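Local atomic coordinates of MdcD (Pseudomonas aeruginosa, PDB entry 5VIP), a protein that is probably the beta subunit of a biotin-independent malonate decarboxylase, a member of the carboxyltransferase family thought to act in decarboxylating malonyl groups carried on an acyl carrier protein. Residues Ala74-Ala79 against Leu116-Val121; Gly95-Ala100 against Ala138-Leu143; Pro109-Leu114 against Ala238-Gly243; Ala151-Pro156 against Ser171-Thr176; Val175-Arg180 against Asp222-Asp227. All coordinates share one frame; numbering follows the deposited sequence.

Interaction 1: Ala74-Ala79 against Leu116-Val121; sequences AAIEGA and LETGGV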
# COMPACT_ATOMS: atom_id res chain seq x y z
N ALA B 74 2.77 -8.74 -14.78
CA ALA B 74 4.00 -8.43 -14.07
C ALA B 74 4.30 -9.58 -13.13
O ALA B 74 3.44 -9.97 -12.34
CB ALA B 74 3.88 -7.09 -13.30
N ALA B 75 5.50 -10.14 -13.23
CA ALA B 75 5.90 -11.28 -12.42
C ALA B 75 7.22 -10.97 -11.71
O ALA B 75 8.20 -10.62 -12.35
CB ALA B 75 6.05 -12.53 -13.26
N ILE B 76 7.22 -11.10 -10.39
CA ILE B 76 8.43 -10.83 -9.61
C ILE B 76 9.21 -12.12 -9.46
O ILE B 76 8.65 -13.18 -9.17
CB ILE B 76 8.09 -10.23 -8.24
CG1 ILE B 76 7.23 -8.98 -8.42
CG2 ILE B 76 9.37 -9.93 -7.46
CD1 ILE B 76 6.68 -8.40 -7.13
N GLU B 77 10.51 -12.04 -9.71
CA GLU B 77 11.37 -13.20 -9.56
C GLU B 77 11.84 -13.29 -8.11
O GLU B 77 12.76 -12.59 -7.69
CB GLU B 77 12.57 -13.11 -10.52
CG GLU B 77 13.52 -14.30 -10.42
CD GLU B 77 12.82 -15.65 -10.59
OE1 GLU B 77 12.55 -16.04 -11.76
OE2 GLU B 77 12.53 -16.31 -9.56
N GLY B 78 11.19 -14.16 -7.35
CA GLY B 78 11.51 -14.34 -5.95
C GLY B 78 12.87 -14.96 -5.71
O GLY B 78 13.41 -14.88 -4.61
N ALA B 79 13.44 -15.57 -6.74
CA ALA B 79 14.76 -16.19 -6.59
C ALA B 79 15.87 -15.14 -6.64
O ALA B 79 17.04 -15.46 -6.39
CB ALA B 79 14.97 -17.25 -7.67
N LEU B 116 2.98 -12.51 -7.71
CA LEU B 116 3.63 -11.85 -6.58
C LEU B 116 4.48 -12.78 -5.73
O LEU B 116 3.99 -13.43 -4.80
CB LEU B 116 2.56 -11.18 -5.71
CG LEU B 116 1.74 -10.13 -6.45
CD1 LEU B 116 0.71 -9.47 -5.53
CD2 LEU B 116 2.64 -9.08 -7.06
N GLU B 117 5.77 -12.85 -6.04
CA GLU B 117 6.73 -13.59 -5.22
C GLU B 117 7.71 -12.57 -4.68
O GLU B 117 8.64 -12.19 -5.37
CB GLU B 117 7.46 -14.66 -6.03
CG GLU B 117 6.54 -15.72 -6.64
CD GLU B 117 5.77 -16.51 -5.58
OE1 GLU B 117 4.54 -16.72 -5.75
OE2 GLU B 117 6.40 -16.92 -4.57
N THR B 118 7.48 -12.10 -3.46
CA THR B 118 8.22 -10.96 -2.97
C THR B 118 8.19 -10.89 -1.44
O THR B 118 7.23 -11.31 -0.79
CB THR B 118 7.66 -9.65 -3.58
OG1 THR B 118 8.47 -8.53 -3.17
CG2 THR B 118 6.20 -9.43 -3.17
N GLY B 119 9.26 -10.35 -0.87
CA GLY B 119 9.36 -10.26 0.58
C GLY B 119 9.49 -8.86 1.15
O GLY B 119 9.55 -8.69 2.38
N GLY B 120 9.53 -7.86 0.29
CA GLY B 120 9.58 -6.48 0.75
C GLY B 120 10.37 -5.58 -0.18
O GLY B 120 10.37 -5.77 -1.38
N VAL B 121 11.04 -4.58 0.38
CA VAL B 121 11.85 -3.69 -0.46
C VAL B 121 13.34 -3.90 -0.22
O VAL B 121 13.75 -4.47 0.79
CB VAL B 121 11.49 -2.21 -0.21
CG1 VAL B 121 10.00 -1.99 -0.40
CG2 VAL B 121 11.87 -1.83 1.19
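Ile76 carries this contact with two branches of its side chain. Its CG2, anti to the backbone N, lies 3.2 Å from Glu117 O, an apolar approach to a carbonyl oxygen that finds no hydrogen-bond partner in the model. The other branch, CG1, stands beside the backbone N (chi1 -55°) and carries CD1 to the opposing segment, where it sits 3.9 Å from Thr118 CB and 4.1 Å from Leu116 CD2, crossing both side chains obliquely. Gly78 CA also approaches, 3.6 Å from Glu117 O. In the central crotonase-type sheet, the last residue of strand 69-76 here meets the loop that follows strand 111-115, at the C-terminal ends of these two neighbouring parallel strands. Their backbone pairing stops at Ile76 with Leu115, and no hydrogen bond joins 74-79 to 116-121. Outside this shell, polar bonds hold the ends of Glu117 and Thr118. Glu117 bends at chi2 and sends OE1 to the backbone N-H groups of Ala154 and Gly155 and OE2 to that of Gly158. Thr118 OG1 bonds Gly83 O, while Leu85 and Ile93 pack on Ile76. Within 74-79, Glu77 OE2 takes the Ala79 N-H through its anti lone pair at 3.1 Å, and Glu77 OE1 is hydrogen-bonded to Ala18 N.

Interaction 2: Gly95-Ala100 against Ala138-Leu143; sequences GALELA and AAIVDL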
# COMPACT_ATOMS: atom_id res chain seq x y z
N GLY B 95 4.08 1.25 -13.63
CA GLY B 95 3.88 1.77 -14.97
C GLY B 95 3.06 0.86 -15.85
O GLY B 95 2.28 1.33 -16.68
N ALA B 96 3.22 -0.45 -15.68
CA ALA B 96 2.41 -1.41 -16.45
C ALA B 96 0.94 -1.28 -16.07
O ALA B 96 0.06 -1.27 -16.94
CB ALA B 96 2.90 -2.81 -16.21
N LEU B 97 0.67 -1.16 -14.77
CA LEU B 97 -0.70 -0.99 -14.29
C LEU B 97 -1.29 0.34 -14.74
O LEU B 97 -2.47 0.43 -15.07
CB LEU B 97 -0.74 -1.10 -12.76
CG LEU B 97 -0.55 -2.53 -12.23
CD1 LEU B 97 -0.06 -2.53 -10.79
CD2 LEU B 97 -1.87 -3.27 -12.34
N GLU B 98 -0.47 1.39 -14.72
CA GLU B 98 -0.93 2.70 -15.17
C GLU B 98 -1.31 2.71 -16.65
O GLU B 98 -2.31 3.31 -17.04
CB GLU B 98 0.16 3.75 -14.91
CG GLU B 98 0.35 4.04 -13.42
CD GLU B 98 1.69 4.71 -13.10
OE1 GLU B 98 2.45 5.03 -14.04
OE2 GLU B 98 1.98 4.91 -11.90
N LEU B 99 -0.51 2.05 -17.48
CA LEU B 99 -0.82 2.01 -18.91
C LEU B 99 -2.06 1.15 -19.17
O LEU B 99 -2.81 1.39 -20.13
CB LEU B 99 0.38 1.49 -19.71
CG LEU B 99 1.53 2.52 -19.84
CD1 LEU B 99 2.75 1.90 -20.53
CD2 LEU B 99 1.06 3.74 -20.62
N ALA B 100 -2.30 0.14 -18.34
CA ALA B 100 -3.51 -0.67 -18.51
C ALA B 100 -4.74 0.16 -18.20
O ALA B 100 -5.76 0.05 -18.87
CB ALA B 100 -3.47 -1.91 -17.63
N ALA B 138 -1.96 2.58 -5.85
CA ALA B 138 -2.80 3.57 -6.54
C ALA B 138 -3.26 3.10 -7.91
O ALA B 138 -4.41 3.32 -8.29
CB ALA B 138 -2.04 4.91 -6.68
N ALA B 139 -2.34 2.49 -8.66
CA ALA B 139 -2.66 2.07 -10.02
C ALA B 139 -3.64 0.90 -10.02
O ALA B 139 -4.46 0.76 -10.94
CB ALA B 139 -1.38 1.70 -10.77
N ILE B 140 -3.58 0.05 -9.00
CA ILE B 140 -4.51 -1.07 -8.92
C ILE B 140 -5.93 -0.56 -8.69
O ILE B 140 -6.88 -1.02 -9.33
CB ILE B 140 -4.12 -2.05 -7.79
CG1 ILE B 140 -2.90 -2.86 -8.24
CG2 ILE B 140 -5.30 -2.99 -7.46
CD1 ILE B 140 -2.22 -3.56 -7.10
N VAL B 141 -6.07 0.42 -7.79
CA VAL B 141 -7.38 0.97 -7.49
C VAL B 141 -7.94 1.68 -8.74
O VAL B 141 -9.11 1.51 -9.09
CB VAL B 141 -7.31 1.93 -6.27
CG1 VAL B 141 -8.68 2.58 -5.98
CG2 VAL B 141 -6.82 1.17 -5.04
N ASP B 142 -7.09 2.45 -9.42
CA ASP B 142 -7.51 3.14 -10.65
C ASP B 142 -7.97 2.13 -11.71
O ASP B 142 -9.03 2.30 -12.30
CB ASP B 142 -6.37 4.01 -11.20
CG ASP B 142 -6.77 4.83 -12.42
OD1 ASP B 142 -7.99 4.95 -12.70
OD2 ASP B 142 -5.86 5.37 -13.08
N LEU B 143 -7.18 1.08 -11.93
CA LEU B 143 -7.49 0.11 -12.97
C LEU B 143 -8.78 -0.65 -12.66
O LEU B 143 -9.52 -1.00 -13.58
CB LEU B 143 -6.32 -0.88 -13.15
CG LEU B 143 -6.50 -2.04 -14.15
CD1 LEU B 143 -6.91 -1.53 -15.55
CD2 LEU B 143 -5.21 -2.85 -14.25
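This is a buried apolar helix-helix contact between near-parallel neighbours, helix 87-105 and helix 126-143, which lie together against strand 111-115 of the crotonase-type alpha/beta core. Strands 69-76, 111-115 and 150-153 are parallel neighbours in the sheet, so the two helices are the connections of two successive beta-alpha-beta crossovers. Over these segments the axes approach to 8.6 Å and diverge by only 20°. No hydrogen bond crosses the interface. The closest approach is at Ala139, whose CB meets Leu97 CB at 3.5 Å, tighter than usual van der Waals contact, and the aliphatic CG of Glu98 flanks the same methyl. The carboxylate of the extended Glu98 chain has its partner outside both helices, a basic side chain on the chain of another protein in the assembly. Leu97 holds CG beside its backbone N (chi1 -73°), and its two methyls part: CD1 runs alongside Ile140, to CG1 at 3.8 Å, while CD2 goes to Leu143, whose side chain crosses it at about a right angle. On the sheet side, Ala112 of strand 111-115 packs on both leucines. Leu143, with CG anti to the backbone N (chi1 176°), places both methyls at Ala100, CD2 3.9 Å from Ala100 CB and CD1 3.8 Å from Ala100 C.

Interaction 3: Pro109-Leu114 against Ala238-Gly243; sequences PTRALL and AYFAKG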
# COMPACT_ATOMS: atom_id res chain seq x y z
N PRO B 109 -9.91 -3.02 -23.32
CA PRO B 109 -10.16 -3.66 -22.02
C PRO B 109 -8.97 -4.45 -21.48
O PRO B 109 -9.09 -5.64 -21.17
CB PRO B 109 -11.34 -4.59 -22.33
CG PRO B 109 -11.12 -4.97 -23.78
CD PRO B 109 -10.58 -3.72 -24.43
N THR B 110 -7.83 -3.79 -21.35
CA THR B 110 -6.61 -4.47 -20.92
C THR B 110 -6.70 -4.97 -19.48
O THR B 110 -7.10 -4.24 -18.58
CB THR B 110 -5.40 -3.55 -21.11
OG1 THR B 110 -5.28 -3.26 -22.50
CG2 THR B 110 -4.12 -4.23 -20.63
N ARG B 111 -6.33 -6.23 -19.31
CA ARG B 111 -6.39 -6.94 -18.04
C ARG B 111 -4.98 -7.05 -17.46
O ARG B 111 -4.05 -7.33 -18.19
CB ARG B 111 -6.98 -8.34 -18.25
CG ARG B 111 -8.22 -8.40 -19.16
CD ARG B 111 -8.41 -9.79 -19.73
NE ARG B 111 -9.83 -10.19 -19.85
CZ ARG B 111 -10.23 -11.43 -20.09
NH1 ARG B 111 -9.33 -12.42 -20.24
NH2 ARG B 111 -11.54 -11.71 -20.17
N ALA B 112 -4.82 -6.84 -16.16
CA ALA B 112 -3.52 -6.96 -15.53
C ALA B 112 -3.46 -8.17 -14.60
O ALA B 112 -4.36 -8.38 -13.76
CB ALA B 112 -3.16 -5.67 -14.75
N LEU B 113 -2.40 -8.95 -14.74
CA LEU B 113 -2.17 -10.15 -13.97
C LEU B 113 -0.85 -10.01 -13.21
O LEU B 113 0.21 -9.76 -13.82
CB LEU B 113 -2.13 -11.38 -14.89
CG LEU B 113 -1.78 -12.75 -14.31
CD1 LEU B 113 -2.79 -13.17 -13.23
CD2 LEU B 113 -1.75 -13.77 -15.43
N LEU B 114 -0.92 -10.15 -11.89
CA LEU B 114 0.25 -9.97 -11.03
C LEU B 114 0.69 -11.29 -10.41
O LEU B 114 -0.08 -11.92 -9.68
CB LEU B 114 -0.05 -8.96 -9.90
CG LEU B 114 -0.51 -7.57 -10.33
CD1 LEU B 114 -0.84 -6.71 -9.10
CD2 LEU B 114 0.58 -6.92 -11.17
N ALA B 238 -10.82 -17.72 -15.83
CA ALA B 238 -12.19 -17.73 -15.32
C ALA B 238 -12.45 -16.49 -14.48
O ALA B 238 -13.52 -15.90 -14.55
CB ALA B 238 -12.46 -18.99 -14.51
N TYR B 239 -11.45 -16.07 -13.72
CA TYR B 239 -11.61 -14.91 -12.85
C TYR B 239 -11.65 -13.62 -13.64
O TYR B 239 -12.44 -12.74 -13.32
CB TYR B 239 -10.53 -14.86 -11.78
CG TYR B 239 -10.93 -15.69 -10.58
CD1 TYR B 239 -11.91 -15.23 -9.72
CD2 TYR B 239 -10.39 -16.95 -10.35
CE1 TYR B 239 -12.31 -15.97 -8.62
CE2 TYR B 239 -10.79 -17.71 -9.27
CZ TYR B 239 -11.75 -17.21 -8.41
OH TYR B 239 -12.15 -17.97 -7.32
N PHE B 240 -10.83 -13.49 -14.68
CA PHE B 240 -10.96 -12.33 -15.57
C PHE B 240 -12.32 -12.29 -16.25
O PHE B 240 -12.91 -11.23 -16.38
CB PHE B 240 -9.86 -12.31 -16.63
CG PHE B 240 -8.54 -11.79 -16.11
CD1 PHE B 240 -8.46 -10.52 -15.57
CD2 PHE B 240 -7.40 -12.57 -16.15
CE1 PHE B 240 -7.25 -10.02 -15.09
CE2 PHE B 240 -6.19 -12.09 -15.66
CZ PHE B 240 -6.12 -10.82 -15.13
N ALA B 241 -12.82 -13.45 -16.68
CA ALA B 241 -14.11 -13.52 -17.38
C ALA B 241 -15.28 -13.18 -16.44
O ALA B 241 -16.34 -12.72 -16.87
CB ALA B 241 -14.31 -14.90 -17.99
N LYS B 242 -15.06 -13.42 -15.16
CA LYS B 242 -16.01 -13.08 -14.10
C LYS B 242 -16.22 -11.56 -13.98
O LYS B 242 -17.33 -11.11 -13.68
CB LYS B 242 -15.48 -13.66 -12.79
CG LYS B 242 -16.37 -13.63 -11.61
CD LYS B 242 -15.73 -14.57 -10.59
CE LYS B 242 -16.18 -14.26 -9.19
NZ LYS B 242 -17.53 -14.75 -8.89
N GLY B 243 -15.17 -10.79 -14.22
CA GLY B 243 -15.29 -9.34 -14.16
C GLY B 243 -15.15 -8.82 -12.75
O GLY B 243 -14.81 -9.58 -11.82
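Phe240 projects from helix 229-242 onto strand 111-115, and Arg111 reaches out from the strand to meet it, tip to tip. The axes of 111-114 and 238-242 run at 142°, nearer antiparallel than perpendicular, and pass 10.5 Å apart, a gap filled by Phe240 and the Arg111 side chain. Phe240 holds CG beside its backbone N, anti to the carbonyl carbon. Its ring receives Arg111 CB over one face, a CH-pi contact of 4.0 Å from Arg111 CB to the centroid of the Phe240 ring, 27° off the normal. Arg111 likewise has CG beside the backbone N. From there the chain passes Phe240 CG and bends at chi3, setting the guanidinium nearly parallel to the ring plane, 16° apart. It does not stack on the ring, however: Phe240 CB lies 3.5 Å above the guanidinium plane, over its centre, with CZ of Arg111 3.6 Å from that CB. At the far edge of the ring, in plane, Ala112 O lies 3.3 Å from Phe240 CZ. Leu113 CB lies at the same edge, 4.0 Å from Phe240 CZ, and Val150 of the adjoining strand also packs on Phe240. An electropositive ring edge facing a carbonyl oxygen would be favourable, while the arginine contributes its aliphatic stem and a flat guanidinium face that meets carbon, so its charge has no hydrogen-bond partner within the two segments.

Interaction 4: Ala151-Pro156 against Ser171-Thr176; sequences AVIAGP and SYVLVT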
# COMPACT_ATOMS: atom_id res chain seq x y z
N ALA B 151 -4.33 -11.49 -8.78
CA ALA B 151 -3.04 -11.74 -8.16
C ALA B 151 -2.88 -13.22 -7.90
O ALA B 151 -3.75 -13.85 -7.29
CB ALA B 151 -2.89 -10.97 -6.86
N VAL B 152 -1.75 -13.77 -8.33
CA VAL B 152 -1.43 -15.17 -8.15
C VAL B 152 -0.22 -15.26 -7.22
O VAL B 152 0.83 -14.64 -7.48
CB VAL B 152 -1.14 -15.86 -9.50
CG1 VAL B 152 -0.60 -17.26 -9.30
CG2 VAL B 152 -2.43 -15.88 -10.36
N ILE B 153 -0.39 -15.97 -6.12
CA ILE B 153 0.69 -16.18 -5.15
C ILE B 153 0.91 -17.69 -5.07
O ILE B 153 0.06 -18.41 -4.54
CB ILE B 153 0.33 -15.61 -3.77
CG1 ILE B 153 -0.09 -14.15 -3.91
CG2 ILE B 153 1.50 -15.75 -2.81
CD1 ILE B 153 -1.01 -13.69 -2.82
N ALA B 154 1.99 -18.18 -5.64
CA ALA B 154 2.15 -19.62 -5.77
C ALA B 154 3.28 -20.18 -4.93
O ALA B 154 3.38 -21.39 -4.74
CB ALA B 154 2.35 -20.01 -7.24
N GLY B 155 4.14 -19.31 -4.42
CA GLY B 155 5.35 -19.78 -3.77
C GLY B 155 6.46 -20.03 -4.79
O GLY B 155 6.23 -19.97 -6.01
N PRO B 156 7.66 -20.36 -4.30
CA PRO B 156 7.95 -20.68 -2.89
C PRO B 156 8.21 -19.47 -1.98
O PRO B 156 8.16 -19.62 -0.76
CB PRO B 156 9.21 -21.54 -3.00
CG PRO B 156 9.92 -21.00 -4.22
CD PRO B 156 8.84 -20.55 -5.17
N SER B 171 -8.82 -7.53 -7.02
CA SER B 171 -10.15 -8.14 -7.09
C SER B 171 -10.17 -9.60 -6.70
O SER B 171 -11.06 -10.06 -5.99
CB SER B 171 -10.73 -8.01 -8.51
OG SER B 171 -11.00 -6.65 -8.83
N TYR B 172 -9.19 -10.35 -7.20
CA TYR B 172 -9.13 -11.78 -6.92
C TYR B 172 -7.72 -12.19 -6.54
O TYR B 172 -6.77 -11.78 -7.19
CB TYR B 172 -9.60 -12.61 -8.13
CG TYR B 172 -10.98 -12.22 -8.57
CD1 TYR B 172 -12.09 -12.51 -7.78
CD2 TYR B 172 -11.18 -11.51 -9.75
CE1 TYR B 172 -13.38 -12.13 -8.18
CE2 TYR B 172 -12.45 -11.12 -10.16
CZ TYR B 172 -13.55 -11.44 -9.37
OH TYR B 172 -14.80 -11.06 -9.78
N VAL B 173 -7.61 -13.01 -5.49
CA VAL B 173 -6.33 -13.54 -5.04
C VAL B 173 -6.33 -15.06 -5.11
O VAL B 173 -7.16 -15.72 -4.46
CB VAL B 173 -6.00 -13.10 -3.58
CG1 VAL B 173 -4.70 -13.75 -3.13
CG2 VAL B 173 -5.92 -11.58 -3.48
N LEU B 174 -5.43 -15.61 -5.91
CA LEU B 174 -5.38 -17.06 -6.11
C LEU B 174 -4.12 -17.59 -5.46
O LEU B 174 -3.04 -17.03 -5.67
CB LEU B 174 -5.42 -17.43 -7.60
CG LEU B 174 -6.36 -16.63 -8.52
CD1 LEU B 174 -6.42 -17.22 -9.94
CD2 LEU B 174 -7.74 -16.46 -7.92
N VAL B 175 -4.24 -18.66 -4.69
CA VAL B 175 -3.09 -19.19 -3.98
C VAL B 175 -2.95 -20.70 -4.17
O VAL B 175 -3.92 -21.40 -4.47
CB VAL B 175 -3.16 -18.89 -2.48
CG1 VAL B 175 -3.11 -17.37 -2.22
CG2 VAL B 175 -4.43 -19.52 -1.87
N THR B 176 -1.73 -21.20 -4.01
CA THR B 176 -1.48 -22.63 -3.99
C THR B 176 -1.23 -23.08 -2.55
O THR B 176 -1.17 -22.24 -1.64
CB THR B 176 -0.25 -23.01 -4.85
OG1 THR B 176 0.91 -22.38 -4.29
CG2 THR B 176 -0.42 -22.54 -6.28
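Strands 150-153 and 172-176 are adjacent parallel strands of the central sheet of the crotonase-type fold, linked by a crossover that includes helix 162-169. Three bridges set the register, Ala151 with Val173, Val152 with Leu174 and Ile153 with Val175, and the axes of segments 151-153 and 172-176 run 18° apart. The backbone bonds are short and straight: Ala151 N to Tyr172 O at 2.9 Å, Leu174 N to Ala151 O at 2.8 Å, and Ile153 N to Leu174 O at 2.9 Å, each with the donor nearly along the C=O axis. The next one is weak, Thr176 N to Ile153 O at 3.4 Å and bent to 147°, where strand 150-153 ends; beside it Thr176 adds a side-chain bond. Its OG1, in the crowded position between N and carbonyl carbon (chi1 62°), donates to Ala154 O at 2.7 Å from above the carbonyl plane, while its CG2 packs on Ala154 CB. On the face of Ala151, Ile153, Val173 and Val175, Ile153 CD1 crosses Val173 CG1 obliquely at 3.7 Å, and Leu181 packs against both residues. Val152 and Leu174 occupy the other face, CG2 to CD1 at 4.2 Å, where Val236 of helix 229-242 packs on them. Beyond the strand, Gly155 takes a positive phi before the cis peptide of Pro156. The chemistry is thus a strong backbone grip between two aliphatic layers, with a hydroxyl joining in as strand geometry fails, so that the carbonyl of Ala154 receives a short bond, though from above its plane.

Interaction 5: Val175-Arg180 against Asp222-Asp227; sequences VTREAR and DAYLAD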
# COMPACT_ATOMS: atom_id res chain seq x y z
N VAL B 175 -4.24 -18.66 -4.69
CA VAL B 175 -3.09 -19.19 -3.98
C VAL B 175 -2.95 -20.70 -4.17
O VAL B 175 -3.92 -21.40 -4.47
CB VAL B 175 -3.16 -18.89 -2.48
CG1 VAL B 175 -3.11 -17.37 -2.22
CG2 VAL B 175 -4.43 -19.52 -1.87
N THR B 176 -1.73 -21.20 -4.01
CA THR B 176 -1.48 -22.63 -3.99
C THR B 176 -1.23 -23.08 -2.55
O THR B 176 -1.17 -22.24 -1.64
CB THR B 176 -0.25 -23.01 -4.85
OG1 THR B 176 0.91 -22.38 -4.29
CG2 THR B 176 -0.42 -22.54 -6.28
N ARG B 177 -1.07 -24.38 -2.35
CA ARG B 177 -0.70 -24.90 -1.04
C ARG B 177 0.64 -24.37 -0.55
O ARG B 177 0.82 -24.11 0.64
CB ARG B 177 -0.66 -26.44 -1.06
CG ARG B 177 -0.31 -27.05 0.28
CD ARG B 177 -0.84 -28.47 0.46
NE ARG B 177 -0.95 -28.83 1.88
CZ ARG B 177 0.07 -28.88 2.73
NH1 ARG B 177 1.31 -28.61 2.33
NH2 ARG B 177 -0.14 -29.22 4.00
N GLU B 178 1.59 -24.19 -1.47
CA GLU B 178 2.93 -23.70 -1.11
C GLU B 178 3.01 -22.19 -0.92
O GLU B 178 4.05 -21.64 -0.55
CB GLU B 178 3.95 -24.12 -2.18
CG GLU B 178 4.61 -25.48 -1.92
CD GLU B 178 5.34 -25.53 -0.58
OE1 GLU B 178 6.50 -25.06 -0.51
OE2 GLU B 178 4.76 -26.05 0.40
N ALA B 179 1.91 -21.50 -1.18
CA ALA B 179 1.90 -20.05 -1.06
C ALA B 179 1.78 -19.62 0.39
O ALA B 179 1.06 -20.25 1.17
CB ALA B 179 0.74 -19.46 -1.84
N ARG B 180 2.46 -18.53 0.72
CA ARG B 180 2.19 -17.77 1.93
C ARG B 180 1.88 -16.31 1.59
O ARG B 180 2.47 -15.75 0.67
CB ARG B 180 3.37 -17.85 2.90
CG ARG B 180 3.62 -19.25 3.46
CD ARG B 180 4.97 -19.30 4.20
NE ARG B 180 6.09 -18.98 3.32
CZ ARG B 180 7.16 -18.27 3.69
NH1 ARG B 180 7.26 -17.79 4.92
NH2 ARG B 180 8.13 -18.03 2.81
N ASP B 222 -9.39 -16.10 -2.81
CA ASP B 222 -10.61 -16.44 -3.53
C ASP B 222 -10.62 -17.86 -4.08
O ASP B 222 -11.67 -18.46 -4.25
CB ASP B 222 -10.82 -15.43 -4.64
CG ASP B 222 -10.96 -14.02 -4.10
OD1 ASP B 222 -12.06 -13.69 -3.60
OD2 ASP B 222 -9.95 -13.26 -4.14
N ALA B 223 -9.44 -18.39 -4.36
CA ALA B 223 -9.35 -19.77 -4.83
C ALA B 223 -8.06 -20.40 -4.34
O ALA B 223 -7.03 -19.72 -4.20
CB ALA B 223 -9.44 -19.83 -6.35
N TYR B 224 -8.14 -21.71 -4.11
CA TYR B 224 -7.03 -22.54 -3.65
C TYR B 224 -6.69 -23.50 -4.78
O TYR B 224 -7.47 -24.39 -5.08
CB TYR B 224 -7.45 -23.28 -2.37
CG TYR B 224 -6.44 -24.24 -1.77
CD1 TYR B 224 -5.20 -23.80 -1.34
CD2 TYR B 224 -6.76 -25.58 -1.58
CE1 TYR B 224 -4.28 -24.67 -0.78
CE2 TYR B 224 -5.86 -26.46 -1.01
CZ TYR B 224 -4.62 -26.00 -0.61
OH TYR B 224 -3.71 -26.87 -0.03
N LEU B 225 -5.53 -23.33 -5.41
CA LEU B 225 -5.21 -24.04 -6.65
C LEU B 225 -4.20 -25.16 -6.45
O LEU B 225 -3.27 -25.02 -5.67
CB LEU B 225 -4.66 -23.07 -7.70
CG LEU B 225 -5.41 -21.75 -7.91
CD1 LEU B 225 -4.76 -20.94 -9.03
CD2 LEU B 225 -6.87 -22.01 -8.20
N ALA B 226 -4.39 -26.25 -7.20
CA ALA B 226 -3.38 -27.29 -7.30
C ALA B 226 -2.15 -26.70 -7.97
O ALA B 226 -2.27 -25.80 -8.79
CB ALA B 226 -3.89 -28.48 -8.11
N ASP B 227 -0.97 -27.25 -7.66
CA ASP B 227 0.25 -26.77 -8.29
C ASP B 227 0.36 -27.39 -9.66
O ASP B 227 1.11 -28.34 -9.89
CB ASP B 227 1.48 -27.09 -7.43
CG ASP B 227 2.76 -26.58 -8.07
OD1 ASP B 227 2.68 -25.73 -8.98
OD2 ASP B 227 3.85 -27.04 -7.67
O HOH W 1 -1.63 -26.32 -4.18
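The Tyr224 ring and the Arg177 guanidinium are the flat groups here, and neither lies squarely on the other: their planes stand 63° apart, with the hydroxyl oblique to the guanidinium. The ring lies obliquely beside the backbone at the start of the turn, CE1 of Tyr224 3.6 Å from Arg177 N. In both residues CG is anti to the backbone N, and the two side chains run side by side in the same direction. The phenol oxygen rests along the arginine's extended stem, with Tyr224 OH 3.2 Å from Arg177 CB and 3.3 Å from Arg177 CD, contacts with carbon rather than a hydrogen bond. In the backbone the parallel pairing is clear: Val175 N gives to Ala223 O at 3.0 Å, and Leu225 N to Val175 O at 2.7 Å, both with an N-H...O angle of 170°. One step further a water joins the segments instead of a direct bond, accepting from Arg177 N at 2.7 Å and donating to Leu225 O at 2.6 Å. A type I turn from Thr176 to Ala179 then carries the chain away. Strand 223-225 is the outermost of the main sheet within this chain; Leu225 faces Val232 and Ser235 of helix 229-242, whereas Tyr224 packs on Glu213 and Phe216 of helix 212-217.

Interactions 1, 3, 4 and 5 all reach the same central sheet, while interaction 2 packs two helices against it. Those helices, 87-105 and 126-143, lie on the Ala112 face of strand 111-115, and Phe240 of interaction 3 on its Arg111 side. Interactions 1 to 4 are buried. Interaction 4 is the most internal, its centre about 6 Å from the centre of the chain; interaction 5, about 12 Å out by the same measure, continues its pairing through the shared Val175 and Thr176 into a partly buried edge where water and an exposed arginine enter. Those two rely on backbone hydrogen bonds; interactions 1, 2 and 3 have none across them. Glu117 ties interaction 1 to the loop of interaction 4.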